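Local coordinates for putative uncharacterized protein (Burkholderia ambifaria, PDB 3W20) that probably acts as a metal- and 2-oxoglutarate-dependent dioxygenase on N-substituted L-amino acids, at residues Q2-A7 and H20-A25; M10-A15 and E34-V39. All coordinates share one frame; numbering follows the deposited sequence.

Interaction 1: Q2-A7 and H20-A25; sequences QHTYPA and HMTIAA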
ATOM      1  N   GLN A   2       4.744  -3.318 -36.111  1.00 39.30           N
ATOM      2  CA  GLN A   2       3.664  -2.661 -35.388  1.00 35.89           C
ATOM      3  C   GLN A   2       2.681  -1.964 -36.299  1.00 26.66           C
ATOM      4  O   GLN A   2       3.068  -1.491 -37.380  1.00 27.50           O
ATOM      5  CB  GLN A   2       4.271  -1.526 -34.511  1.00 38.53           C
ATOM      6  CG  GLN A   2       5.300  -1.982 -33.478  1.00 48.69           C
ATOM      7  CD  GLN A   2       4.618  -2.669 -32.304  1.00 51.77           C
ATOM      8  OE1 GLN A   2       4.453  -2.081 -31.239  1.00 57.38           O
ATOM      9  NE2 GLN A   2       4.178  -3.912 -32.511  1.00 59.85           N
ATOM     10  N   HIS A   3       1.439  -1.795 -35.812  1.00 22.53           N
ATOM     11  CA  HIS A   3       0.467  -0.986 -36.565  1.00 21.27           C
ATOM     12  C   HIS A   3       0.895   0.459 -36.621  1.00 23.65           C
ATOM     13  O   HIS A   3       1.477   0.981 -35.637  1.00 20.66           O
ATOM     14  CB  HIS A   3      -0.924  -1.079 -35.958  1.00 22.09           C
ATOM     15  CG  HIS A   3      -1.579  -2.427 -36.153  1.00 23.71           C
ATOM     16  ND1 HIS A   3      -1.518  -3.401 -35.241  1.00 28.47           N
ATOM     17  CD2 HIS A   3      -2.299  -2.947 -37.240  1.00 27.86           C
ATOM     18  CE1 HIS A   3      -2.180  -4.511 -35.695  1.00 24.33           C
ATOM     19  NE2 HIS A   3      -2.665  -4.205 -36.923  1.00 26.39           N
ATOM     20  N   THR A   4       0.618   1.101 -37.759  1.00 21.25           N
ATOM     21  CA  THR A   4       0.788   2.555 -37.850  1.00 23.73           C
ATOM     22  C   THR A   4      -0.617   3.151 -37.859  1.00 24.24           C
ATOM     23  O   THR A   4      -1.559   2.468 -38.163  1.00 28.48           O
ATOM     24  CB  THR A   4       1.644   2.975 -39.066  1.00 27.22           C
ATOM     25  OG1 THR A   4       0.918   2.628 -40.256  1.00 33.02           O
ATOM     26  CG2 THR A   4       2.957   2.268 -39.061  1.00 24.73           C
ATOM     27  N   TYR A   5      -0.777   4.392 -37.396  1.00 21.37           N
ATOM     28  CA  TYR A   5      -2.014   5.069 -37.293  1.00 21.68           C
ATOM     29  C   TYR A   5      -1.802   6.511 -37.716  1.00 22.04           C
ATOM     30  O   TYR A   5      -0.709   7.029 -37.518  1.00 22.11           O
ATOM     31  CB  TYR A   5      -2.395   5.085 -35.844  1.00 21.42           C
ATOM     32  CG  TYR A   5      -2.437   3.784 -35.158  1.00 20.33           C
ATOM     33  CD1 TYR A   5      -3.609   3.038 -35.162  1.00 20.63           C
ATOM     34  CD2 TYR A   5      -1.324   3.302 -34.414  1.00 20.09           C
ATOM     35  CE1 TYR A   5      -3.685   1.850 -34.442  1.00 21.82           C
ATOM     36  CE2 TYR A   5      -1.397   2.114 -33.718  1.00 21.28           C
ATOM     37  CZ  TYR A   5      -2.580   1.401 -33.743  1.00 20.48           C
ATOM     38  OH  TYR A   5      -2.698   0.212 -33.030  1.00 22.52           O
ATOM     39  N   PRO A   6      -2.835   7.161 -38.315  1.00 25.89           N
ATOM     40  CA  PRO A   6      -2.807   8.594 -38.589  1.00 23.80           C
ATOM     41  C   PRO A   6      -2.410   9.354 -37.300  1.00 23.81           C
ATOM     42  O   PRO A   6      -3.023   9.108 -36.243  1.00 23.47           O
ATOM     43  CB  PRO A   6      -4.297   8.906 -38.937  1.00 25.13           C
ATOM     44  CG  PRO A   6      -4.855   7.609 -39.463  1.00 26.77           C
ATOM     45  CD  PRO A   6      -4.160   6.550 -38.624  1.00 25.79           C
ATOM     46  N   ALA A   7      -1.467  10.296 -37.402  1.00 21.49           N
ATOM     47  CA  ALA A   7      -0.991  11.066 -36.223  1.00 21.52           C
ATOM     48  C   ALA A   7      -0.819  12.543 -36.584  1.00 21.60           C
ATOM     49  O   ALA A   7      -0.392  12.892 -37.727  1.00 21.37           O
ATOM     50  CB  ALA A   7       0.305  10.468 -35.671  1.00 19.88           C
ATOM     51  N   HIS A  20       1.821   9.151 -40.566  1.00 29.13           N
ATOM     52  CA  HIS A  20       1.362   7.873 -40.090  1.00 26.06           C
ATOM     53  C   HIS A  20       2.479   7.280 -39.229  1.00 25.77           C
ATOM     54  O   HIS A  20       3.619   7.127 -39.687  1.00 29.91           O
ATOM     55  CB  HIS A  20       1.044   6.985 -41.288  1.00 29.91           C
ATOM     56  CG  HIS A  20      -0.396   7.087 -41.746  1.00 37.02           C
ATOM     57  ND1 HIS A  20      -0.885   8.191 -42.357  1.00 40.06           N
ATOM     58  CD2 HIS A  20      -1.472   6.195 -41.611  1.00 38.67           C
ATOM     59  CE1 HIS A  20      -2.203   8.026 -42.609  1.00 39.53           C
ATOM     60  NE2 HIS A  20      -2.560   6.792 -42.158  1.00 46.42           N
HETATM   61  N   MSE A  21       2.198   6.954 -37.962  1.00 24.24           N
HETATM   62  CA  MSE A  21       3.286   6.538 -37.067  1.00 24.05           C
HETATM   63  C   MSE A  21       2.864   5.387 -36.250  1.00 21.97           C
HETATM   64  O   MSE A  21       1.659   5.229 -35.956  1.00 25.67           O
HETATM   65  CB  MSE A  21       3.674   7.551 -35.953  1.00 25.53           C
HETATM   66  CG  MSE A  21       3.399   8.926 -36.453  1.00 27.94           C
HETATM   67 SE   MSE A  21       4.068  10.132 -35.058  1.00 30.74          SE
HETATM   68  CE  MSE A  21       5.928   9.640 -34.971  1.00 25.41           C
ATOM     69  N   THR A  22       3.829   4.606 -35.795  1.00 20.91           N
ATOM     70  CA  THR A  22       3.508   3.588 -34.776  1.00 19.44           C
ATOM     71  C   THR A  22       3.373   4.274 -33.437  1.00 18.78           C
ATOM     72  O   THR A  22       3.864   5.415 -33.248  1.00 17.79           O
ATOM     73  CB  THR A  22       4.609   2.533 -34.618  1.00 18.28           C
ATOM     74  OG1 THR A  22       5.861   3.160 -34.264  1.00 19.23           O
ATOM     75  CG2 THR A  22       4.810   1.763 -35.909  1.00 18.84           C
ATOM     76  N   ILE A  23       2.719   3.590 -32.484  1.00 19.07           N
ATOM     77  CA  ILE A  23       2.752   4.070 -31.088  1.00 19.36           C
ATOM     78  C   ILE A  23       4.194   4.251 -30.565  1.00 17.38           C
ATOM     79  O   ILE A  23       4.494   5.265 -29.935  1.00 15.63           O
ATOM     80  CB  ILE A  23       2.017   3.045 -30.136  1.00 20.13           C
ATOM     81  CG1 ILE A  23       0.599   2.847 -30.661  1.00 27.25           C
ATOM     82  CG2 ILE A  23       2.131   3.491 -28.651  1.00 18.16           C
ATOM     83  CD1 ILE A  23      -0.459   3.672 -29.997  1.00 25.49           C
ATOM     84  N   ALA A  24       5.091   3.273 -30.804  1.00 17.78           N
ATOM     85  CA  ALA A  24       6.461   3.391 -30.274  1.00 17.49           C
ATOM     86  C   ALA A  24       7.142   4.591 -30.902  1.00 17.46           C
ATOM     87  O   ALA A  24       7.899   5.275 -30.187  1.00 19.04           O
ATOM     88  CB  ALA A  24       7.308   2.137 -30.542  1.00 18.41           C
ATOM     89  N   ALA A  25       6.853   4.905 -32.201  1.00 16.36           N
ATOM     90  CA  ALA A  25       7.523   6.039 -32.764  1.00 16.10           C
ATOM     91  C   ALA A  25       7.039   7.376 -32.164  1.00 17.34           C
ATOM     92  O   ALA A  25       7.833   8.271 -31.938  1.00 17.46           O
ATOM     93  CB  ALA A  25       7.474   6.035 -34.316  1.00 17.57           C
TER
HETATM   94  O   HOH W   1       4.393   0.636 -31.697  1.00 20.38           O
HETATM   95  O   HOH W   2       1.879   0.837 -32.976  1.00 21.41           O
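H20 lays its imidazole ring against P6: CA of P6 sits over the middle of one ring face, 4.0 Å from the centroid and 7° off the normal, which meets the geometry of a CH-pi contact. Farther along the proline ring, P6 CG approaches H20 NE2 to 3.6 Å.

Beside this pair, Y5 and M21 exchange both of their backbone hydrogen bonds, Y5 N to M21 O at 3.0 Å and M21 N to Y5 O at 2.9 Å. The second is fairly straight (163° at the hydrogen). Their side chains share the sheet face that P6 and H20 do not use. A chi1 of -54° puts Y5 CG anti to the carbonyl carbon; farther out on the ring, CE2 meets I23 CG1 at 3.7 Å, the two side chains crossing obliquely, while CG of the selenomethionine M21 packs on A7 CB at 3.5 Å. Both Y5 and I23 also touch L115 of helix 111-120.

Where the strands part, water links H3 O to I23 N, and T22 OG1 caps the new helix by accepting from A25 N at 2.9 Å. Paired antiparallel, strands 4-10 and 17-22 form a beta hairpin at the N-terminal end of the chain that extends the mixed sheet of this DSBH-fold protein.

Interaction 2: M10-A15 and E34-V39; sequences MRFGTA and EADAIV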
HETATM    1  N   MSE A  10       2.313  17.922 -32.640  1.00 19.93           N
HETATM    2  CA  MSE A  10       2.211  19.344 -32.359  1.00 19.81           C
HETATM    3  C   MSE A  10       3.380  19.826 -31.574  1.00 20.38           C
HETATM    4  O   MSE A  10       3.734  19.207 -30.569  1.00 16.35           O
HETATM    5  CB  MSE A  10       0.964  19.681 -31.538  1.00 22.06           C
HETATM    6  CG  MSE A  10       0.198  18.434 -31.117  1.00 36.54           C
HETATM    7 SE   MSE A  10      -1.108  18.007 -32.551  1.00 40.16          SE
HETATM    8  CE  MSE A  10      -1.844  19.652 -31.973  1.00 20.61           C
ATOM      9  N   ARG A  11       3.979  20.953 -31.993  1.00 16.45           N
ATOM     10  CA  ARG A  11       4.970  21.667 -31.152  1.00 19.54           C
ATOM     11  C   ARG A  11       4.486  23.066 -30.995  1.00 17.72           C
ATOM     12  O   ARG A  11       3.891  23.606 -31.939  1.00 17.22           O
ATOM     13  CB  ARG A  11       6.319  21.699 -31.899  1.00 21.11           C
ATOM     14  CG  ARG A  11       7.120  20.450 -31.736  1.00 31.76           C
ATOM     15  CD  ARG A  11       7.571  20.393 -30.277  1.00 38.58           C
ATOM     16  NE  ARG A  11       8.983  20.480 -30.119  1.00 46.18           N
ATOM     17  CZ  ARG A  11       9.645  20.143 -29.022  1.00 41.82           C
ATOM     18  NH1 ARG A  11       9.030  19.744 -27.858  1.00 31.52           N
ATOM     19  NH2 ARG A  11      10.962  20.281 -29.077  1.00 49.23           N
ATOM     20  N   PHE A  12       4.734  23.677 -29.853  1.00 17.29           N
ATOM     21  CA  PHE A  12       4.367  25.083 -29.627  1.00 19.49           C
ATOM     22  C   PHE A  12       4.782  25.985 -30.791  1.00 19.59           C
ATOM     23  O   PHE A  12       5.891  25.896 -31.279  1.00 21.99           O
ATOM     24  CB  PHE A  12       4.974  25.665 -28.303  1.00 17.93           C
ATOM     25  CG  PHE A  12       4.408  25.018 -27.057  1.00 17.89           C
ATOM     26  CD1 PHE A  12       3.096  25.266 -26.677  1.00 16.38           C
ATOM     27  CD2 PHE A  12       5.195  24.108 -26.320  1.00 17.95           C
ATOM     28  CE1 PHE A  12       2.566  24.683 -25.526  1.00 16.00           C
ATOM     29  CE2 PHE A  12       4.642  23.463 -25.216  1.00 17.77           C
ATOM     30  CZ  PHE A  12       3.319  23.710 -24.836  1.00 16.88           C
ATOM     31  N   GLY A  13       3.847  26.867 -31.208  1.00 18.61           N
ATOM     32  CA  GLY A  13       4.109  27.902 -32.242  1.00 20.87           C
ATOM     33  C   GLY A  13       4.285  27.400 -33.684  1.00 23.15           C
ATOM     34  O   GLY A  13       4.607  28.218 -34.569  1.00 23.59           O
ATOM     35  N   THR A  14       4.048  26.117 -33.931  1.00 23.59           N
ATOM     36  CA  THR A  14       4.373  25.439 -35.205  1.00 25.11           C
ATOM     37  C   THR A  14       3.161  24.706 -35.784  1.00 24.43           C
ATOM     38  O   THR A  14       2.366  24.145 -35.025  1.00 20.59           O
ATOM     39  CB  THR A  14       5.489  24.406 -34.899  1.00 29.01           C
ATOM     40  OG1 THR A  14       6.519  25.055 -34.155  1.00 31.61           O
ATOM     41  CG2 THR A  14       6.099  23.823 -36.120  1.00 33.29           C
ATOM     42  N   ALA A  15       3.017  24.629 -37.130  1.00 24.01           N
ATOM     43  CA  ALA A  15       1.900  23.864 -37.733  1.00 27.67           C
ATOM     44  C   ALA A  15       2.081  22.375 -37.442  1.00 26.68           C
ATOM     45  O   ALA A  15       3.224  21.922 -37.297  1.00 25.61           O
ATOM     46  CB  ALA A  15       1.745  24.140 -39.234  1.00 29.77           C
ATOM     47  N   GLU A  34      10.869  15.989 -29.140  1.00 16.75           N
ATOM     48  CA  GLU A  34      10.663  16.424 -30.552  1.00 18.77           C
ATOM     49  C   GLU A  34       9.182  16.833 -30.812  1.00 19.81           C
ATOM     50  O   GLU A  34       8.827  17.265 -31.907  1.00 22.33           O
ATOM     51  CB  GLU A  34      11.032  15.291 -31.504  1.00 19.82           C
ATOM     52  CG  GLU A  34      12.574  15.143 -31.636  1.00 25.71           C
ATOM     53  CD  GLU A  34      12.989  13.794 -32.214  1.00 30.17           C
ATOM     54  OE1 GLU A  34      12.087  13.050 -32.654  1.00 33.19           O
ATOM     55  OE2 GLU A  34      14.216  13.480 -32.234  1.00 28.17           O
ATOM     56  N   ALA A  35       8.337  16.647 -29.823  1.00 17.32           N
ATOM     57  CA  ALA A  35       6.933  17.075 -29.936  1.00 17.71           C
ATOM     58  C   ALA A  35       6.427  17.423 -28.526  1.00 15.74           C
ATOM     59  O   ALA A  35       6.940  16.901 -27.531  1.00 14.95           O
ATOM     60  CB  ALA A  35       6.106  15.947 -30.501  1.00 20.43           C
ATOM     61  N   ASP A  36       5.428  18.313 -28.432  1.00 14.72           N
ATOM     62  CA  ASP A  36       4.816  18.534 -27.162  1.00 15.35           C
ATOM     63  C   ASP A  36       3.556  17.657 -26.976  1.00 14.36           C
ATOM     64  O   ASP A  36       3.232  17.260 -25.878  1.00 13.53           O
ATOM     65  CB  ASP A  36       4.538  20.025 -27.057  1.00 14.45           C
ATOM     66  CG  ASP A  36       5.806  20.832 -27.204  1.00 19.13           C
ATOM     67  OD1 ASP A  36       6.714  20.576 -26.403  1.00 19.48           O
ATOM     68  OD2 ASP A  36       5.973  21.579 -28.204  1.00 18.72           O
ATOM     69  N   ALA A  37       2.825  17.426 -28.040  1.00 14.20           N
ATOM     70  CA  ALA A  37       1.676  16.524 -28.033  1.00 14.11           C
ATOM     71  C   ALA A  37       1.530  15.844 -29.355  1.00 14.52           C
ATOM     72  O   ALA A  37       1.938  16.362 -30.409  1.00 17.83           O
ATOM     73  CB  ALA A  37       0.375  17.268 -27.681  1.00 14.72           C
ATOM     74  N   ILE A  38       0.965  14.668 -29.312  1.00 14.89           N
ATOM     75  CA  ILE A  38       0.665  13.853 -30.514  1.00 13.52           C
ATOM     76  C   ILE A  38      -0.734  13.298 -30.330  1.00 15.19           C
ATOM     77  O   ILE A  38      -1.091  12.684 -29.277  1.00 15.50           O
ATOM     78  CB  ILE A  38       1.656  12.727 -30.715  1.00 13.78           C
ATOM     79  CG1 ILE A  38       3.082  13.320 -30.859  1.00 13.28           C
ATOM     80  CG2 ILE A  38       1.367  11.981 -32.065  1.00 16.15           C
ATOM     81  CD1 ILE A  38       4.164  12.234 -31.130  1.00 13.72           C
ATOM     82  N   VAL A  39      -1.549  13.490 -31.372  1.00 15.89           N
ATOM     83  CA  VAL A  39      -2.901  12.923 -31.357  1.00 15.83           C
ATOM     84  C   VAL A  39      -3.048  11.875 -32.454  1.00 15.36           C
ATOM     85  O   VAL A  39      -2.765  12.164 -33.626  1.00 19.74           O
ATOM     86  CB  VAL A  39      -3.973  14.004 -31.529  1.00 14.78           C
ATOM     87  CG1 VAL A  39      -5.346  13.304 -31.522  1.00 17.50           C
ATOM     88  CG2 VAL A  39      -3.914  15.008 -30.365  1.00 13.93           C
TER
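M10 and A37 form an antiparallel hydrogen-bonded pair, and the backbone bonds around them define a classic beta bulge, since D36 and A37 both face M10. The evidence is the double use of M10 O: D36 N reaches it at 2.9 Å, in the carbonyl plane, and A37 N at 3.2 Å, tilted 17° from that plane. A further bond runs from M10 N to A37 O, although the position of that oxygen is less certain. Beyond the bulge, the chain reverses in a type II turn from R11 to T14, with T14 N bonded to R11 O at 3.2 Å.

The charged interaction joins R11 to D36. R11 NH1 and D36 OD1 make a salt bridge at 2.9 Å, but the hydrogen bond within it is weak, with only 129° at the hydrogen. The two side chains cross at about a right angle, yet the guanidinium and carboxylate planes are only 25° apart. D33 provides NH1 with a second carboxylate, so the arginine charge is probably shared between two acids. The D36 carboxylate also takes a backbone-to-side-chain bond, F12 N donating to OD2, an oxygen whose exact place is doubtful.

Van der Waals contacts complete the interface. The guanidinium of R11 lies over the E34-A35 peptide, A35 N being 3.5 Å above its plane near the rim. F12 sets CE2 against D36 CG at 3.5 Å.

Around this contact, I38 and A35 pack on helix 23-31 and on strand 4-10, A37 touches F240 of strand 236-241, and M10 and F12 reach strand 227-230. Strand 37-41 runs between strands 4-10 and 236-241 in the mixed sheet, as the backbone hydrogen bonds of V39 with Q8 and of I38 with L239 establish.

Interactions 1 and 2 lie on one mixed sheet, through antiparallel pairs of strand 4-10 with 17-22 in the first and with 37-41 in the second. Their centres are about 16 Å apart, and they touch directly where A7 CB meets I38 CG2 at 4.1 Å. Along the chain their segments alternate, with helix 23-31 leading from the hairpin into strand 37-41. Interaction 2 is nearer the metal site: the F12 side chain is about 8 Å from that of H246, which binds zinc with H155 and D157, and the A37 side chain is about 12 Å from the zinc ion. Interaction 1 lies away from the annotated sites.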